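PDB 5GSZ: kinesin-like protein KIF19 from Mus musculus, which walks toward microtubule plus ends and depolymerizes microtubules at the tips of motile cilia, thereby regulating ciliary length. Local coordinates for residues N97-A102 / F247-A252. Sequence-based numbering, arbitrary orientation.
Sequences NATVFA and FMIDLA
Val100 and Ile249 tie together two parallel neighbouring strands, 97-102 and 247-250, whose axes over these residues run 12° apart. Val100 N donates to Phe247 O, and Val100 O accepts from Ile249 N at 2.8 Å, with the donor almost in line with the carbonyl. The ladder extends both ways, from Phe247 N to Ala98 O at one end and from Ala102 N to Ile249 O at the other, and Leu251 N to Ala102 O (3.2 Å) carries it past Asp250. Thr99 CA adds a C-H contact to Phe247 O.

Thr99, Phe101, Phe247 and Ile249 project from one face of the sheet. Ile249 can be traced outward: its CB lies 4.0 Å from Phe101 CD1. Its CG1, anti to the carbonyl carbon (chi1 -60°), stays within 4.2 Å of Val100 O, and the extended second torsion carries CD1 to 3.5 Å from Phe101 CE1 and 4.0 Å from Thr99 CG2. Phe101 lies alongside Ile249, pointing the same way, while Thr99 CG2 sits over one face of the Phe101 ring, offset toward the rim. Beyond Ile249, Leu251 CD2 approaches Phe101 CD1 at 4.1 Å. Val100, Met248, Ala102 and Asp250 occupy the other face, where Val100 CG2 meets Met248 CG.

Both strands belong to the central mixed sheet of the kinesin motor domain, with strand 315-323 flanking 97-103 and strand 220-232 flanking 242-250. Leu303 and Leu307 of helix 302-307 pack against Ile249. On the opposite face, helix 110-114 touches Ala102, Met248 and Asp250. Strand 97-103 runs into the Walker A P-loop, and strand 242-250 carries Asp250, opening the Asp-Leu-Ala switch II (Walker B) sequence. Its side chain lies about 4 Å (nearest atoms) from magnesium; OD2 hydrogen-bonds with Thr111 OG1 and salt-bridges Arg206 NH1.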
loop_
_atom_site.group_PDB
_atom_site.type_symbol
_atom_site.label_atom_id
_atom_site.label_comp_id
_atom_site.label_asym_id
_atom_site.label_seq_id
_atom_site.Cartn_x
_atom_site.Cartn_y
_atom_site.Cartn_z
ATOM N N ASN A 97 11.441 10.680 3.014
ATOM C CA ASN A 97 10.166 10.223 2.474
ATOM C C ASN A 97 10.053 8.708 2.569
ATOM O O ASN A 97 11.056 7.991 2.551
ATOM C CB ASN A 97 9.982 10.652 1.016
ATOM C CG ASN A 97 9.784 12.130 0.875
ATOM O OD1 ASN A 97 9.720 12.852 1.863
ATOM N ND2 ASN A 97 9.656 12.592 -0.353
ATOM N N ALA A 98 8.811 8.229 2.657
ATOM C CA ALA A 98 8.541 6.810 2.835
ATOM C C ALA A 98 7.188 6.465 2.237
ATOM O O ALA A 98 6.297 7.312 2.150
ATOM C CB ALA A 98 8.574 6.421 4.311
ATOM N N THR A 99 7.036 5.200 1.848
ATOM C CA THR A 99 5.830 4.746 1.170
ATOM C C THR A 99 5.486 3.322 1.569
ATOM O O THR A 99 6.348 2.439 1.542
ATOM C CB THR A 99 5.993 4.814 -0.341
ATOM O OG1 THR A 99 6.261 6.168 -0.728
ATOM C CG2 THR A 99 4.722 4.322 -0.999
ATOM N N VAL A 100 4.218 3.098 1.897
ATOM C CA VAL A 100 3.727 1.784 2.290
ATOM C C VAL A 100 2.560 1.410 1.380
ATOM O O VAL A 100 1.543 2.119 1.338
ATOM C CB VAL A 100 3.298 1.757 3.764
ATOM C CG1 VAL A 100 3.280 0.335 4.254
ATOM C CG2 VAL A 100 4.206 2.624 4.597
ATOM N N PHE A 101 2.704 0.291 0.667
ATOM C CA PHE A 101 1.651 -0.274 -0.165
ATOM C C PHE A 101 1.049 -1.504 0.479
ATOM O O PHE A 101 1.777 -2.401 0.921
ATOM C CB PHE A 101 2.165 -0.733 -1.524
ATOM C CG PHE A 101 2.853 0.310 -2.281
ATOM C CD1 PHE A 101 2.127 1.262 -2.988
ATOM C CD2 PHE A 101 4.233 0.332 -2.327
ATOM C CE1 PHE A 101 2.774 2.243 -3.728
ATOM C CE2 PHE A 101 4.896 1.305 -3.050
ATOM C CZ PHE A 101 4.168 2.264 -3.755
ATOM N N ALA A 102 -0.274 -1.572 0.454
ATOM C CA ALA A 102 -0.993 -2.831 0.589
ATOM C C ALA A 102 -1.303 -3.346 -0.808
ATOM O O ALA A 102 -2.029 -2.689 -1.564
ATOM C CB ALA A 102 -2.276 -2.660 1.400
ATOM N N PHE A 247 3.553 8.286 2.626
ATOM C CA PHE A 247 2.424 7.864 1.809
ATOM C C PHE A 247 1.990 6.478 2.238
ATOM O O PHE A 247 2.824 5.569 2.322
ATOM C CB PHE A 247 2.773 7.825 0.327
ATOM C CG PHE A 247 2.745 9.158 -0.337
ATOM C CD1 PHE A 247 1.558 9.685 -0.798
ATOM C CD2 PHE A 247 3.909 9.877 -0.526
ATOM C CE1 PHE A 247 1.541 10.912 -1.425
ATOM C CE2 PHE A 247 3.883 11.096 -1.156
ATOM C CZ PHE A 247 2.704 11.609 -1.602
ATOM N N MET A 248 0.690 6.315 2.491
ATOM C CA MET A 248 0.137 5.038 2.941
ATOM C C MET A 248 -0.994 4.650 1.999
ATOM O O MET A 248 -2.042 5.308 1.967
ATOM C CB MET A 248 -0.327 5.116 4.395
ATOM C CG MET A 248 0.849 5.174 5.354
ATOM S SD MET A 248 0.441 5.194 7.120
ATOM C CE MET A 248 -0.291 6.817 7.278
ATOM N N ILE A 249 -0.781 3.590 1.226
ATOM C CA ILE A 249 -1.601 3.320 0.057
ATOM C C ILE A 249 -2.289 1.972 0.192
ATOM O O ILE A 249 -1.642 0.957 0.480
ATOM C CB ILE A 249 -0.771 3.396 -1.229
ATOM C CG1 ILE A 249 -0.188 4.806 -1.346
ATOM C CG2 ILE A 249 -1.650 3.040 -2.433
ATOM C CD1 ILE A 249 0.988 4.907 -2.283
ATOM N N ASP A 250 -3.611 1.989 -0.009
ATOM C CA ASP A 250 -4.460 0.819 -0.181
ATOM C C ASP A 250 -4.723 0.670 -1.679
ATOM O O ASP A 250 -5.589 1.348 -2.230
ATOM C CB ASP A 250 -5.753 1.004 0.600
ATOM C CG ASP A 250 -6.624 -0.251 0.612
ATOM O OD1 ASP A 250 -6.116 -1.352 0.311
ATOM O OD2 ASP A 250 -7.827 -0.132 0.928
ATOM N N LEU A 251 -3.987 -0.222 -2.334
ATOM C CA LEU A 251 -3.995 -0.285 -3.790
ATOM C C LEU A 251 -5.302 -0.860 -4.329
ATOM O O LEU A 251 -6.142 -1.400 -3.601
ATOM C CB LEU A 251 -2.846 -1.143 -4.319
ATOM C CG LEU A 251 -1.433 -0.591 -4.243
ATOM C CD1 LEU A 251 -0.426 -1.598 -4.741
ATOM C CD2 LEU A 251 -1.365 0.659 -5.060
ATOM N N ALA A 252 -5.453 -0.750 -5.645
ATOM C CA ALA A 252 -6.456 -1.528 -6.341
ATOM C C ALA A 252 -6.085 -3.009 -6.279
ATOM O O ALA A 252 -4.948 -3.380 -5.970
ATOM C CB ALA A 252 -6.598 -1.047 -7.786
#